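Local coordinates for hypothetical protein SpyM3_0169 (PDB 1PG6) that is of unknown function but belongs to the mitochondrial biogenesis AIM24 family of the cupin clan and binds calcium ions in the crystal, at residues F15-N20 with T157-S162; F23-I28 with S42-T47; R114-A119 with Y192-E197. All coordinates share one frame; numbering follows the deposited sequence.

Overall arrangement
Contacts 1 and 3 join different sheets of this mainly beta chain, whereas contact 2 spans non-neighbouring strands of one sheet. Contacts 1 and 2 sit side by side, their centres about 10 Å apart, and share the four-stranded sheet in which strands 14-17 and 26-30 are antiparallel neighbours; along the chain contact 2 is nested inside the loop closed by contact 1. Contact 3 lies on the opposite side of the chain's centre, its own centre about 22 Å from that of contact 1 and 27 Å from that of contact 2. Its segments alternate with those of contact 1, and N161 probably hydrogen-bonds to A119 and G118, which joins contact 1 directly to contact 3.

Contact 1: residues F15-N20 with T157-S162; sequences FTIDQN and TLLANS. With CA (calcium ion), chain B.
F15 and L159 meet through a CH-pi contact: the CD2 methyl of L159 sits over the centre of one face of the F15 ring, 4.3 Å from CD2 to the ring centroid and only 12° off the ring normal. F15 holds its CG between its own backbone N and carbonyl carbon (chi1 65°), which swings the ring toward strand 156-161. There its CE2 also meets the CG2 methyl of T157, 3.6 Å away and oblique to the ring, the two side chains approaching from opposite directions.

Aliphatic packing continues along the strand. I17 CD1 reaches L159 CD2 at 4.4 Å, so one leucine methyl serves both F15 and I17. A flat ring and branched aliphatic chains suit this seam, which V26 and A105 also line. T157 turns its methyl to F15, while its OG1 makes a weak hydrogen bond to E107.

Metal binding closes the segment beyond the packing. The calcium ion is bound by N161 OD1 (2.7 Å) and by the carbonyl O of S162 (2.5 Å), with a water and T99; N161 ND2 is held by G118 O, which fixes the amide's rotation.

With strand axes 25° apart and no hydrogen bond between the segments, this is face-to-face packing of two sheets, its cohesion resting on apolar contact while the polar ligands gather at the strand's end.

Contact 2: residues F23-I28 with S42-T47; sequences FPLVEI and SMVYHT. With CA (calcium ion), chain C.
A classic beta bulge breaks strand 43-46, at one edge of the sheet: V44 and Y45 both face A94 on strand 91-95, and it is these two consecutive residues that meet segment 23-28. V44 sends its CG2 to L25 CD1, 4.0 Å away. The two branched chains meet obliquely, and A96 lies against both. One residue on, the hydroxyl of Y45 approaches the carboxylate of E27, OH to OE2 3.7 Å, with the ring and carboxylate planes perpendicular.

Strands 26-30 and 43-46 belong to the same antiparallel four-stranded sheet but are not neighbours, since 91-95 runs between them. The contact therefore passes over that strand on one side of the sheet, through side chains alone. It lies at the surface, where a charged E27 and the polar end of a tyrosine are at home.

At the start of the strand, the carbonyl O of M43, a selenomethionine, binds a calcium ion at 2.5 Å, together with G41 O and a water. At its other end H46 ND1 donates to T47 O (2.9 Å, 165°), the oxygen lying near the imidazole plane.

Contact 3: residues R114-A119 with Y192-E197; sequences RLNDGA and YDIHLE
R114 and Y192 meet where the end of the arginine stem, CD and NE, reaches the tyrosine ring. The closest pair is R114 CD and Y192 CE2 at 3.4 Å, and R114 NE follows at 3.5 Å from the same CE2, so the contact centres on CE2, with CD2 next. The approach is oblique: the two side chains cross at about a right angle, with the guanidinium and ring planes 40° apart.

The conformations explain this placement. R114 has CG opposite its carbonyl carbon (chi1 -60°) and runs extended from CG to NE, which carries CD and NE across the ring at CE2 and the charged end past it; NH1 then hydrogen-bonds T151. Y192 takes a chi1 of 86°, directing the ring toward strand 113-116. Its OH is hydrogen-bonded to Q134, and W186 meets the ring edge-to-face. Both residue types suit the place, each long enough to touch the other midway and still bring a polar tip to a partner farther off.

Two residues along, I194 carries its CG1 branch toward the amide end of N116, the side chains sliding past each other in opposite directions. V149 and L147 also touch I194, making a buried aliphatic side chain appropriate here.

Past N116 the chain reverses in a type II turn from N116 to A119, closed by A119 N to N116 O at 3.1 Å. G118 takes the turn position where a side chain would press on the preceding carbonyl.

Strand 113-116 belongs to a six-stranded antiparallel sheet and 191-195 to the edge of a three-stranded one; this side-chain contact between two antiparallel sheets is consistent with the sandwich-like, mainly beta architecture of the cupin clan.

Contact 1: residues F15-N20 with T157-S162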
loop_
_atom_site.group_PDB
_atom_site.type_symbol
_atom_site.label_atom_id
_atom_site.label_comp_id
_atom_site.label_asym_id
_atom_site.label_seq_id
_atom_site.Cartn_x
_atom_site.Cartn_y
_atom_site.Cartn_z
ATOM N N PHE A 15 1.299 17.555 -0.726
ATOM C CA PHE A 15 1.696 16.768 -1.886
ATOM C C PHE A 15 1.070 17.263 -3.179
ATOM O O PHE A 15 0.096 18.014 -3.171
ATOM C CB PHE A 15 1.323 15.300 -1.664
ATOM C CG PHE A 15 -0.156 15.060 -1.568
ATOM C CD1 PHE A 15 -0.902 14.759 -2.704
ATOM C CD2 PHE A 15 -0.811 15.172 -0.349
ATOM C CE1 PHE A 15 -2.279 14.577 -2.625
ATOM C CE2 PHE A 15 -2.189 14.991 -0.261
ATOM C CZ PHE A 15 -2.923 14.694 -1.399
ATOM N N THR A 16 1.649 16.838 -4.295
ATOM C CA THR A 16 1.147 17.200 -5.608
ATOM C C THR A 16 1.350 16.009 -6.535
ATOM O O THR A 16 2.478 15.702 -6.925
ATOM C CB THR A 16 1.887 18.423 -6.197
ATOM O OG1 THR A 16 1.673 19.569 -5.363
ATOM C CG2 THR A 16 1.379 18.728 -7.601
ATOM N N ILE A 17 0.256 15.322 -6.856
ATOM C CA ILE A 17 0.310 14.181 -7.763
ATOM C C ILE A 17 0.223 14.767 -9.161
ATOM O O ILE A 17 -0.686 15.540 -9.464
ATOM C CB ILE A 17 -0.880 13.216 -7.554
ATOM C CG1 ILE A 17 -0.800 12.566 -6.171
ATOM C CG2 ILE A 17 -0.870 12.133 -8.629
ATOM C CD1 ILE A 17 -2.000 11.687 -5.842
ATOM N N ASP A 18 1.180 14.419 -10.012
ATOM C CA ASP A 18 1.180 14.936 -11.373
ATOM C C ASP A 18 -0.134 14.562 -12.070
ATOM O O ASP A 18 -0.564 13.412 -12.003
ATOM C CB ASP A 18 2.360 14.351 -12.144
ATOM C CG ASP A 18 2.796 15.235 -13.275
ATOM O OD1 ASP A 18 3.673 16.095 -13.046
ATOM O OD2 ASP A 18 2.249 15.082 -14.386
ATOM N N GLN A 19 -0.768 15.524 -12.740
ATOM C CA GLN A 19 -2.040 15.264 -13.423
ATOM C C GLN A 19 -1.891 14.980 -14.915
ATOM O O GLN A 19 -2.731 14.307 -15.511
ATOM C CB GLN A 19 -2.987 16.458 -13.267
ATOM C CG GLN A 19 -3.185 16.944 -11.845
ATOM C CD GLN A 19 -3.922 18.270 -11.790
ATOM O OE1 GLN A 19 -5.091 18.361 -12.168
ATOM N NE2 GLN A 19 -3.235 19.310 -11.327
ATOM N N ASN A 20 -0.834 15.502 -15.522
ATOM C CA ASN A 20 -0.631 15.298 -16.945
ATOM C C ASN A 20 0.069 13.982 -17.248
ATOM O O ASN A 20 -0.191 13.358 -18.277
ATOM C CB ASN A 20 0.183 16.448 -17.534
ATOM C CG ASN A 20 -0.499 17.784 -17.380
ATOM O OD1 ASN A 20 -1.631 17.964 -17.819
ATOM N ND2 ASN A 20 0.190 18.734 -16.755
ATOM N N THR A 157 -2.781 12.097 5.455
ATOM C CA THR A 157 -3.102 11.628 4.116
ATOM C C THR A 157 -2.401 10.316 3.811
ATOM O O THR A 157 -1.245 10.126 4.171
ATOM C CB THR A 157 -2.668 12.640 3.048
ATOM O OG1 THR A 157 -3.336 13.887 3.267
ATOM C CG2 THR A 157 -3.011 12.117 1.658
ATOM N N LEU A 158 -3.119 9.418 3.146
ATOM C CA LEU A 158 -2.582 8.133 2.734
ATOM C C LEU A 158 -2.513 8.166 1.213
ATOM O O LEU A 158 -3.462 8.599 0.559
ATOM C CB LEU A 158 -3.509 6.988 3.156
ATOM C CG LEU A 158 -3.323 5.665 2.392
ATOM C CD1 LEU A 158 -2.032 4.982 2.845
ATOM C CD2 LEU A 158 -4.515 4.746 2.649
ATOM N N LEU A 159 -1.387 7.745 0.651
ATOM C CA LEU A 159 -1.256 7.682 -0.801
ATOM C C LEU A 159 -1.170 6.201 -1.159
ATOM O O LEU A 159 -0.275 5.498 -0.689
ATOM C CB LEU A 159 0.011 8.404 -1.286
ATOM C CG LEU A 159 0.114 9.915 -1.052
ATOM C CD1 LEU A 159 1.385 10.460 -1.705
ATOM C CD2 LEU A 159 -1.107 10.613 -1.633
ATOM N N ALA A 160 -2.116 5.725 -1.967
ATOM C CA ALA A 160 -2.135 4.335 -2.403
ATOM C C ALA A 160 -1.824 4.332 -3.897
ATOM O O ALA A 160 -2.095 5.312 -4.589
ATOM C CB ALA A 160 -3.505 3.714 -2.147
ATOM N N ASN A 161 -1.247 3.242 -4.391
ATOM C CA ASN A 161 -0.888 3.157 -5.809
ATOM C C ASN A 161 -1.433 1.867 -6.415
ATOM O O ASN A 161 -1.555 0.859 -5.732
ATOM C CB ASN A 161 0.634 3.178 -5.945
ATOM C CG ASN A 161 1.251 1.840 -5.609
ATOM O OD1 ASN A 161 1.380 0.978 -6.476
ATOM N ND2 ASN A 161 1.600 1.644 -4.350
ATOM N N SER A 162 -1.734 1.899 -7.711
ATOM C CA SER A 162 -2.264 0.721 -8.391
ATOM C C SER A 162 -1.386 0.232 -9.520
ATOM O O SER A 162 -0.543 0.962 -10.026
ATOM C CB SER A 162 -3.620 1.045 -9.014
ATOM O OG SER A 162 -3.441 2.023 -10.035
HETATM CA CA CA B . 1.626 1.647 -9.056
HETATM O O HOH W 1 1.117 3.977 -9.789
#

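Contact 2: residues F23-I28 with S42-T47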
loop_
_atom_site.group_PDB
_atom_site.type_symbol
_atom_site.label_atom_id
_atom_site.label_comp_id
_atom_site.label_asym_id
_atom_site.label_seq_id
_atom_site.Cartn_x
_atom_site.Cartn_y
_atom_site.Cartn_z
ATOM N N PHE A 23 1.882 8.106 -15.921
ATOM C CA PHE A 23 2.466 7.386 -14.781
ATOM C C PHE A 23 3.011 8.519 -13.915
ATOM O O PHE A 23 4.074 9.067 -14.180
ATOM C CB PHE A 23 3.576 6.465 -15.280
ATOM C CG PHE A 23 3.112 5.490 -16.319
ATOM C CD1 PHE A 23 2.202 4.485 -15.982
ATOM C CD2 PHE A 23 3.531 5.617 -17.644
ATOM C CE1 PHE A 23 1.710 3.615 -16.944
ATOM C CE2 PHE A 23 3.047 4.754 -18.622
ATOM C CZ PHE A 23 2.126 3.744 -18.269
ATOM N N PRO A 24 2.260 8.888 -12.871
ATOM C CA PRO A 24 2.590 9.962 -11.944
ATOM C C PRO A 24 3.761 9.838 -11.003
ATOM O O PRO A 24 4.188 8.752 -10.609
ATOM C CB PRO A 24 1.291 10.149 -11.167
ATOM C CG PRO A 24 0.779 8.753 -11.064
ATOM C CD PRO A 24 0.989 8.244 -12.482
ATOM N N LEU A 25 4.272 11.009 -10.664
ATOM C CA LEU A 25 5.350 11.169 -9.710
ATOM C C LEU A 25 4.596 12.013 -8.689
ATOM O O LEU A 25 3.667 12.741 -9.053
ATOM C CB LEU A 25 6.478 11.979 -10.348
ATOM C CG LEU A 25 7.934 11.578 -10.136
ATOM C CD1 LEU A 25 8.134 10.083 -10.349
ATOM C CD2 LEU A 25 8.793 12.383 -11.096
ATOM N N VAL A 26 4.945 11.895 -7.418
ATOM C CA VAL A 26 4.287 12.712 -6.414
ATOM C C VAL A 26 5.355 13.563 -5.740
ATOM O O VAL A 26 6.341 13.046 -5.219
ATOM C CB VAL A 26 3.534 11.857 -5.350
ATOM C CG1 VAL A 26 4.472 10.870 -4.689
ATOM C CG2 VAL A 26 2.888 12.771 -4.315
ATOM N N GLU A 27 5.171 14.878 -5.807
ATOM C CA GLU A 27 6.101 15.816 -5.200
ATOM C C GLU A 27 5.540 16.138 -3.825
ATOM O O GLU A 27 4.374 16.521 -3.693
ATOM C CB GLU A 27 6.209 17.096 -6.033
ATOM C CG GLU A 27 6.671 16.889 -7.469
ATOM C CD GLU A 27 6.736 18.197 -8.248
ATOM O OE1 GLU A 27 5.728 18.934 -8.266
ATOM O OE2 GLU A 27 7.792 18.489 -8.846
ATOM N N ILE A 28 6.374 15.985 -2.804
ATOM C CA ILE A 28 5.958 16.217 -1.428
ATOM C C ILE A 28 6.752 17.322 -0.744
ATOM O O ILE A 28 7.978 17.343 -0.806
ATOM C CB ILE A 28 6.116 14.924 -0.598
ATOM C CG1 ILE A 28 5.208 13.827 -1.168
ATOM C CG2 ILE A 28 5.786 15.184 0.861
ATOM C CD1 ILE A 28 5.388 12.483 -0.490
ATOM N N SER A 42 10.870 3.919 -3.122
ATOM C CA SER A 42 10.079 4.841 -3.943
ATOM C C SER A 42 10.676 6.232 -4.112
ATOM O O SER A 42 10.205 7.023 -4.930
ATOM C CB SER A 42 8.647 4.961 -3.396
ATOM O OG SER A 42 8.628 5.549 -2.107
HETATM N N MSE A 43 11.724 6.540 -3.357
HETATM C CA MSE A 43 12.358 7.854 -3.463
HETATM C C MSE A 43 12.955 8.110 -4.854
HETATM O O MSE A 43 13.617 7.250 -5.404
HETATM C CB MSE A 43 13.469 7.963 -2.417
HETATM C CG MSE A 43 14.181 9.291 -2.430
HETATM SE SE MSE A 43 13.058 10.670 -1.736
HETATM C CE MSE A 43 13.423 10.334 0.137
ATOM N N VAL A 44 12.721 9.285 -5.428
ATOM C CA VAL A 44 13.299 9.615 -6.731
ATOM C C VAL A 44 14.389 10.647 -6.477
ATOM O O VAL A 44 15.484 10.569 -7.033
ATOM C CB VAL A 44 12.253 10.206 -7.692
ATOM C CG1 VAL A 44 12.907 10.586 -9.014
ATOM C CG2 VAL A 44 11.145 9.182 -7.919
ATOM N N TYR A 45 14.074 11.613 -5.622
ATOM C CA TYR A 45 15.021 12.646 -5.241
ATOM C C TYR A 45 14.500 13.414 -4.036
ATOM O O TYR A 45 13.316 13.346 -3.702
ATOM C CB TYR A 45 15.315 13.603 -6.408
ATOM C CG TYR A 45 14.152 14.429 -6.913
ATOM C CD1 TYR A 45 13.459 14.058 -8.068
ATOM C CD2 TYR A 45 13.774 15.605 -6.267
ATOM C CE1 TYR A 45 12.422 14.843 -8.574
ATOM C CE2 TYR A 45 12.736 16.396 -6.764
ATOM C CZ TYR A 45 12.067 16.011 -7.914
ATOM O OH TYR A 45 11.045 16.794 -8.411
ATOM N N HIS A 46 15.392 14.133 -3.369
ATOM C CA HIS A 46 15.000 14.898 -2.198
ATOM C C HIS A 46 16.032 15.975 -1.907
ATOM O O HIS A 46 17.191 15.850 -2.301
ATOM C CB HIS A 46 14.853 13.961 -0.997
ATOM C CG HIS A 46 16.126 13.278 -0.597
ATOM N ND1 HIS A 46 17.084 13.891 0.181
ATOM C CD2 HIS A 46 16.602 12.044 -0.880
ATOM C CE1 HIS A 46 18.098 13.061 0.361
ATOM N NE2 HIS A 46 17.831 11.934 -0.273
ATOM N N THR A 47 15.610 17.036 -1.230
ATOM C CA THR A 47 16.527 18.116 -0.897
ATOM C C THR A 47 17.499 17.648 0.179
ATOM O O THR A 47 17.230 16.686 0.899
ATOM C CB THR A 47 15.770 19.368 -0.410
ATOM O OG1 THR A 47 14.821 18.997 0.595
ATOM C CG2 THR A 47 15.049 20.035 -1.573
HETATM CA CA CA C . 14.214 4.877 -5.704
HETATM O O HOH W 2 15.360 2.622 -5.812
#

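Contact 3: residues R114-A119 with Y192-E197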
loop_
_atom_site.group_PDB
_atom_site.type_symbol
_atom_site.label_atom_id
_atom_site.label_comp_id
_atom_site.label_asym_id
_atom_site.label_seq_id
_atom_site.Cartn_x
_atom_site.Cartn_y
_atom_site.Cartn_z
ATOM N N ARG A 114 -7.798 -0.083 4.662
ATOM C CA ARG A 114 -6.958 -1.263 4.717
ATOM C C ARG A 114 -6.412 -1.356 3.289
ATOM O O ARG A 114 -7.087 -0.952 2.334
ATOM C CB ARG A 114 -7.774 -2.516 5.060
ATOM C CG ARG A 114 -8.493 -2.454 6.409
ATOM C CD ARG A 114 -9.058 -3.818 6.787
ATOM N NE ARG A 114 -10.093 -3.754 7.828
ATOM C CZ ARG A 114 -9.854 -3.657 9.133
ATOM N NH1 ARG A 114 -8.608 -3.613 9.590
ATOM N NH2 ARG A 114 -10.867 -3.614 9.986
ATOM N N LEU A 115 -5.190 -1.853 3.146
ATOM C CA LEU A 115 -4.573 -1.971 1.830
ATOM C C LEU A 115 -3.827 -3.274 1.671
ATOM O O LEU A 115 -3.257 -3.803 2.625
ATOM C CB LEU A 115 -3.565 -0.845 1.592
ATOM C CG LEU A 115 -3.905 0.597 1.955
ATOM C CD1 LEU A 115 -3.755 0.791 3.450
ATOM C CD2 LEU A 115 -2.952 1.531 1.213
ATOM N N ASN A 116 -3.827 -3.781 0.446
ATOM C CA ASN A 116 -3.114 -5.005 0.119
ATOM C C ASN A 116 -1.639 -4.702 -0.062
ATOM O O ASN A 116 -1.252 -3.545 -0.216
ATOM C CB ASN A 116 -3.644 -5.589 -1.185
ATOM C CG ASN A 116 -4.761 -6.562 -0.966
ATOM O OD1 ASN A 116 -5.768 -6.546 -1.678
ATOM N ND2 ASN A 116 -4.596 -7.427 0.022
ATOM N N ASP A 117 -0.831 -5.759 -0.060
ATOM C CA ASP A 117 0.605 -5.638 -0.257
ATOM C C ASP A 117 0.888 -5.022 -1.611
ATOM O O ASP A 117 0.333 -5.441 -2.636
ATOM C CB ASP A 117 1.298 -7.003 -0.206
ATOM C CG ASP A 117 1.581 -7.466 1.203
ATOM O OD1 ASP A 117 2.041 -6.641 2.024
ATOM O OD2 ASP A 117 1.361 -8.668 1.480
ATOM N N GLY A 118 1.766 -4.031 -1.606
ATOM C CA GLY A 118 2.143 -3.367 -2.833
ATOM C C GLY A 118 1.309 -2.143 -3.129
ATOM O O GLY A 118 1.691 -1.339 -3.969
ATOM N N ALA A 119 0.178 -1.981 -2.449
ATOM C CA ALA A 119 -0.670 -0.818 -2.712
ATOM C C ALA A 119 -0.240 0.440 -1.960
ATOM O O ALA A 119 -0.666 1.547 -2.295
ATOM C CB ALA A 119 -2.131 -1.140 -2.383
ATOM N N TYR A 192 -14.548 -7.618 5.695
ATOM C CA TYR A 192 -13.853 -8.266 4.594
ATOM C C TYR A 192 -13.308 -9.627 4.989
ATOM O O TYR A 192 -13.089 -9.908 6.168
ATOM C CB TYR A 192 -12.708 -7.380 4.104
ATOM C CG TYR A 192 -11.416 -7.575 4.862
ATOM C CD1 TYR A 192 -10.445 -8.459 4.399
ATOM C CD2 TYR A 192 -11.167 -6.879 6.043
ATOM C CE1 TYR A 192 -9.254 -8.644 5.088
ATOM C CE2 TYR A 192 -9.980 -7.057 6.744
ATOM C CZ TYR A 192 -9.026 -7.939 6.259
ATOM O OH TYR A 192 -7.838 -8.100 6.926
ATOM N N ASP A 193 -13.084 -10.463 3.984
ATOM C CA ASP A 193 -12.556 -11.798 4.199
ATOM C C ASP A 193 -11.842 -12.291 2.950
ATOM O O ASP A 193 -12.469 -12.508 1.913
ATOM C CB ASP A 193 -13.689 -12.766 4.551
ATOM C CG ASP A 193 -13.203 -14.197 4.718
ATOM O OD1 ASP A 193 -14.051 -15.109 4.795
ATOM O OD2 ASP A 193 -11.976 -14.407 4.778
ATOM N N ILE A 194 -10.528 -12.457 3.050
ATOM C CA ILE A 194 -9.728 -12.956 1.937
ATOM C C ILE A 194 -9.673 -14.472 2.094
ATOM O O ILE A 194 -9.258 -14.978 3.137
ATOM C CB ILE A 194 -8.299 -12.371 1.972
ATOM C CG1 ILE A 194 -8.368 -10.850 1.804
ATOM C CG2 ILE A 194 -7.448 -12.993 0.869
ATOM C CD1 ILE A 194 -7.038 -10.134 1.959
ATOM N N HIS A 195 -10.090 -15.192 1.060
ATOM C CA HIS A 195 -10.119 -16.649 1.121
ATOM C C HIS A 195 -10.065 -17.270 -0.267
ATOM O O HIS A 195 -10.222 -16.579 -1.272
ATOM C CB HIS A 195 -11.406 -17.085 1.815
ATOM C CG HIS A 195 -12.646 -16.626 1.111
ATOM N ND1 HIS A 195 -13.233 -17.348 0.094
ATOM C CD2 HIS A 195 -13.370 -15.488 1.231
ATOM C CE1 HIS A 195 -14.266 -16.674 -0.381
ATOM N NE2 HIS A 195 -14.370 -15.543 0.290
ATOM N N LEU A 196 -9.851 -18.580 -0.314
ATOM C CA LEU A 196 -9.797 -19.298 -1.582
ATOM C C LEU A 196 -11.196 -19.854 -1.843
ATOM O O LEU A 196 -11.870 -20.302 -0.915
ATOM C CB LEU A 196 -8.774 -20.436 -1.496
ATOM C CG LEU A 196 -8.295 -21.045 -2.817
ATOM C CD1 LEU A 196 -7.619 -19.975 -3.664
ATOM C CD2 LEU A 196 -7.326 -22.185 -2.538
ATOM N N GLU A 197 -11.634 -19.821 -3.099
ATOM C CA GLU A 197 -12.964 -20.310 -3.450
ATOM C C GLU A 197 -13.064 -21.813 -3.681
ATOM O O GLU A 197 -14.161 -22.370 -3.669
ATOM C CB GLU A 197 -13.491 -19.587 -4.693
ATOM C CG GLU A 197 -13.858 -18.131 -4.476
ATOM C CD GLU A 197 -14.658 -17.561 -5.632
ATOM O OE1 GLU A 197 -14.989 -16.357 -5.596
ATOM O OE2 GLU A 197 -14.963 -18.319 -6.576
#